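Local atomic coordinates of hypothetical protein (Archaeoglobus fulgidus, PDB entry 2H6L), a protein that is of unknown function but binds zinc and belongs to the plant and prokaryote conserved (PPC) domain family. Residues 35-46 with 70-81. Sequence-based numbering, arbitrary orientation.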
loop_
_atom_site.group_PDB
_atom_site.type_symbol
_atom_site.label_atom_id
_atom_site.label_comp_id
_atom_site.label_asym_id
_atom_site.label_seq_id
_atom_site.Cartn_x
_atom_site.Cartn_y
_atom_site.Cartn_z
ATOM N N ILE A 35 7.178 19.516 -5.178
ATOM C CA ILE A 35 6.518 18.337 -5.745
ATOM C C ILE A 35 5.013 18.618 -5.779
ATOM O O ILE A 35 4.411 18.861 -4.737
ATOM C CB ILE A 35 6.746 17.077 -4.872
ATOM C CG1 ILE A 35 8.237 16.888 -4.575
ATOM C CG2 ILE A 35 6.191 15.851 -5.584
ATOM C CD1 ILE A 35 9.068 16.622 -5.787
ATOM N N HIS A 36 4.408 18.578 -6.961
ATOM C CA HIS A 36 2.977 18.850 -7.089
ATOM C C HIS A 36 2.127 17.617 -7.356
ATOM O O HIS A 36 0.901 17.666 -7.255
ATOM C CB HIS A 36 2.737 19.879 -8.197
ATOM C CG HIS A 36 3.359 21.213 -7.924
ATOM N ND1 HIS A 36 3.361 22.238 -8.846
ATOM C CD2 HIS A 36 4.001 21.690 -6.830
ATOM C CE1 HIS A 36 3.979 23.288 -8.333
ATOM N NE2 HIS A 36 4.377 22.981 -7.111
ATOM N N ALA A 37 2.780 16.511 -7.699
ATOM C CA ALA A 37 2.084 15.260 -7.974
ATOM C C ALA A 37 2.974 14.115 -7.504
ATOM O O ALA A 37 4.168 14.103 -7.786
ATOM C CB ALA A 37 1.806 15.137 -9.471
ATOM N N ALA A 38 2.398 13.161 -6.780
ATOM C CA ALA A 38 3.177 12.034 -6.277
ATOM C C ALA A 38 2.330 10.933 -5.661
ATOM O O ALA A 38 1.139 11.113 -5.407
ATOM C CB ALA A 38 4.186 12.525 -5.243
ATOM N N HIS A 39 2.964 9.784 -5.448
ATOM C CA HIS A 39 2.325 8.644 -4.811
ATOM C C HIS A 39 2.977 8.587 -3.436
ATOM O O HIS A 39 4.186 8.790 -3.318
ATOM C CB HIS A 39 2.619 7.350 -5.564
ATOM C CG HIS A 39 2.071 6.130 -4.892
ATOM N ND1 HIS A 39 2.840 5.016 -4.628
ATOM C CD2 HIS A 39 0.827 5.847 -4.440
ATOM C CE1 HIS A 39 2.091 4.098 -4.043
ATOM N NE2 HIS A 39 0.866 4.577 -3.918
ATOM N N ILE A 40 2.183 8.313 -2.407
ATOM C CA ILE A 40 2.683 8.270 -1.040
ATOM C C ILE A 40 2.411 6.957 -0.331
ATOM O O ILE A 40 1.344 6.366 -0.484
ATOM C CB ILE A 40 2.029 9.367 -0.185
ATOM C CG1 ILE A 40 2.399 10.749 -0.725
ATOM C CG2 ILE A 40 2.439 9.203 1.270
ATOM C CD1 ILE A 40 1.590 11.872 -0.090
ATOM N N SER A 41 3.378 6.528 0.473
ATOM C CA SER A 41 3.244 5.308 1.249
ATOM C C SER A 41 4.046 5.466 2.545
ATOM O O SER A 41 5.081 6.120 2.556
ATOM C CB SER A 41 3.773 4.123 0.455
ATOM O OG SER A 41 3.598 2.928 1.186
ATOM N N ALA A 42 3.565 4.880 3.637
ATOM C CA ALA A 42 4.283 4.980 4.904
ATOM C C ALA A 42 3.900 3.889 5.889
ATOM O O ALA A 42 2.847 3.265 5.768
ATOM C CB ALA A 42 4.036 6.356 5.539
ATOM N N ILE A 43 4.783 3.650 6.854
ATOM C CA ILE A 43 4.537 2.676 7.908
ATOM C C ILE A 43 5.178 3.246 9.163
ATOM O O ILE A 43 5.942 4.202 9.088
ATOM C CB ILE A 43 5.157 1.282 7.620
ATOM C CG1 ILE A 43 6.674 1.390 7.455
ATOM C CG2 ILE A 43 4.515 0.663 6.389
ATOM C CD1 ILE A 43 7.372 0.018 7.422
ATOM N N GLY A 44 4.870 2.663 10.313
ATOM C CA GLY A 44 5.441 3.164 11.547
ATOM C C GLY A 44 4.396 3.166 12.636
ATOM O O GLY A 44 3.582 2.254 12.709
ATOM N N ALA A 45 4.415 4.186 13.488
ATOM C CA ALA A 45 3.446 4.272 14.570
ATOM C C ALA A 45 3.157 5.728 14.904
ATOM O O ALA A 45 3.988 6.601 14.671
ATOM C CB ALA A 45 3.974 3.544 15.806
ATOM N N VAL A 46 1.976 5.968 15.463
ATOM C CA VAL A 46 1.543 7.309 15.838
ATOM C C VAL A 46 1.091 7.326 17.292
ATOM O O VAL A 46 0.707 6.295 17.842
ATOM C CB VAL A 46 0.361 7.784 14.955
ATOM C CG1 VAL A 46 0.766 7.783 13.486
ATOM C CG2 VAL A 46 -0.837 6.887 15.170
ATOM N N LEU A 70 -1.028 4.063 18.274
ATOM C CA LEU A 70 -1.465 3.067 17.298
ATOM C C LEU A 70 -0.383 2.822 16.260
ATOM O O LEU A 70 0.419 3.705 15.967
ATOM C CB LEU A 70 -2.739 3.551 16.593
ATOM C CG LEU A 70 -4.125 3.008 16.974
ATOM C CD1 LEU A 70 -4.159 2.522 18.399
ATOM C CD2 LEU A 70 -5.159 4.108 16.751
ATOM N N GLU A 71 -0.356 1.611 15.712
ATOM C CA GLU A 71 0.610 1.274 14.678
ATOM C C GLU A 71 0.028 1.739 13.351
ATOM O O GLU A 71 -1.187 1.692 13.155
ATOM C CB GLU A 71 0.806 -0.240 14.586
ATOM C CG GLU A 71 1.445 -0.903 15.789
ATOM C CD GLU A 71 2.946 -0.815 15.746
ATOM O OE1 GLU A 71 3.527 -1.242 14.724
ATOM O OE2 GLU A 71 3.546 -0.325 16.724
ATOM N N ILE A 72 0.882 2.199 12.447
ATOM C CA ILE A 72 0.413 2.584 11.128
ATOM C C ILE A 72 0.466 1.252 10.400
ATOM O O ILE A 72 1.529 0.808 9.978
ATOM C CB ILE A 72 1.361 3.562 10.426
ATOM C CG1 ILE A 72 1.479 4.861 11.229
ATOM C CG2 ILE A 72 0.832 3.870 9.030
ATOM C CD1 ILE A 72 2.473 5.841 10.635
ATOM N N LEU A 73 -0.683 0.600 10.287
ATOM C CA LEU A 73 -0.749 -0.700 9.634
ATOM C C LEU A 73 -0.690 -0.564 8.125
ATOM O O LEU A 73 -0.240 -1.473 7.416
ATOM C CB LEU A 73 -2.024 -1.411 10.058
ATOM C CG LEU A 73 -2.169 -1.515 11.575
ATOM C CD1 LEU A 73 -3.471 -2.223 11.927
ATOM C CD2 LEU A 73 -0.974 -2.275 12.155
ATOM N N SER A 74 -1.143 0.593 7.644
ATOM C CA SER A 74 -1.156 0.897 6.224
ATOM C C SER A 74 -1.448 2.381 6.030
ATOM O O SER A 74 -2.382 2.921 6.621
ATOM C CB SER A 74 -2.227 0.064 5.509
ATOM O OG SER A 74 -2.276 0.384 4.129
ATOM N N LEU A 75 -0.627 3.027 5.212
ATOM C CA LEU A 75 -0.773 4.443 4.898
ATOM C C LEU A 75 -0.476 4.578 3.411
ATOM O O LEU A 75 0.613 4.242 2.944
ATOM C CB LEU A 75 0.209 5.284 5.722
ATOM C CG LEU A 75 -0.042 6.800 5.697
ATOM C CD1 LEU A 75 0.516 7.414 6.967
ATOM C CD2 LEU A 75 0.575 7.434 4.452
ATOM N N SER A 76 -1.455 5.056 2.662
ATOM C CA SER A 76 -1.289 5.197 1.227
ATOM C C SER A 76 -2.023 6.425 0.711
ATOM O O SER A 76 -3.035 6.829 1.263
ATOM C CB SER A 76 -1.822 3.946 0.526
ATOM O OG SER A 76 -1.825 4.135 -0.875
ATOM N N GLY A 77 -1.515 7.023 -0.355
ATOM C CA GLY A 77 -2.191 8.190 -0.875
ATOM C C GLY A 77 -1.473 8.858 -2.018
ATOM O O GLY A 77 -0.550 8.299 -2.606
ATOM N N ASN A 78 -1.896 10.076 -2.325
ATOM C CA ASN A 78 -1.300 10.809 -3.417
ATOM C C ASN A 78 -1.210 12.301 -3.132
ATOM O O ASN A 78 -1.823 12.819 -2.194
ATOM C CB ASN A 78 -2.126 10.580 -4.682
ATOM C CG ASN A 78 -3.563 11.006 -4.510
ATOM O OD1 ASN A 78 -3.849 12.184 -4.276
ATOM N ND2 ASN A 78 -4.482 10.051 -4.614
ATOM N N VAL A 79 -0.428 12.975 -3.963
ATOM C CA VAL A 79 -0.233 14.415 -3.876
ATOM C C VAL A 79 -0.768 15.013 -5.163
ATOM O O VAL A 79 -0.565 14.459 -6.246
ATOM C CB VAL A 79 1.258 14.783 -3.776
ATOM C CG1 VAL A 79 1.421 16.293 -3.866
ATOM C CG2 VAL A 79 1.845 14.247 -2.483
ATOM N N SER A 80 -1.460 16.139 -5.041
ATOM C CA SER A 80 -2.011 16.831 -6.197
ATOM C C SER A 80 -2.175 18.299 -5.824
ATOM O O SER A 80 -1.824 18.695 -4.710
ATOM C CB SER A 80 -3.353 16.215 -6.612
ATOM O OG SER A 80 -4.203 16.030 -5.500
HETATM N N MSE A 81 -2.694 19.103 -6.745
HETATM C CA MSE A 81 -2.864 20.526 -6.482
HETATM C C MSE A 81 -4.265 20.939 -6.054
HETATM O O MSE A 81 -5.251 20.633 -6.721
HETATM C CB MSE A 81 -2.442 21.344 -7.707
HETATM C CG MSE A 81 -0.941 21.325 -7.992
HETATM SE SE MSE A 81 0.137 22.256 -6.652
HETATM C CE MSE A 81 0.011 24.043 -7.389
HETATM O O HOH W 1 1.781 1.727 3.775
#
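Ile72 packs its whole side chain against the bend at Gly44. Its CB sits 3.4 Å from Gly44 O, the same oxygen that takes the Ile72 N-H in a 2.7 Å hydrogen bond. CG2 turns back to Ala42 O and Ile43 CA. With CG1 anti to the carbonyl carbon (chi1 -62°), the longer branch runs over the Gly44 carbonyl, and CD1 ends 3.8 Å from both Ala45 N and Val46 CG1. An alanine here would probably open a gap beside Gly44 and Val46, taking from Val46 CG1 the branch that packs against it. Gly44 itself has backbone angles at which any CB would jam against the preceding carbonyl.

The chain turns a corner there, yet antiparallel pairing resumes beyond it, where Val46 N and Leu70 O, and Leu70 N and Val46 O, form a reciprocal pair of hydrogen bonds. Between the two ladders, a water donates to Ala42 O and accepts from Leu75 N, beside the direct hydrogen bond from Ala42 N to Leu75 O. On the face carrying Ile72, Leu75 CD2 packs 3.8 Å from Ala42 CB, and Ile40 CD1 presses on Val79 CG2 at a tight 3.4 Å. At the far end, Met81, a selenomethionine bent at chi2 and chi3, lays SE over one face of the His36 ring, 3.9 Å from its centroid.

Helix 22-33 covers the apolar face, Leu22 meeting Ile72 and Leu75 while Leu30 meets Val79. On the other face, His39 stacks on Phe116 of the third subunit, and Glu71 OE2 accepts a hydrogen bond from Tyr54 N of the second subunit. Within the sheet, strand 38-43 lies between 70-82 and 113-119, and 70-82 pairs in turn with the zinc-binding strand 85-96.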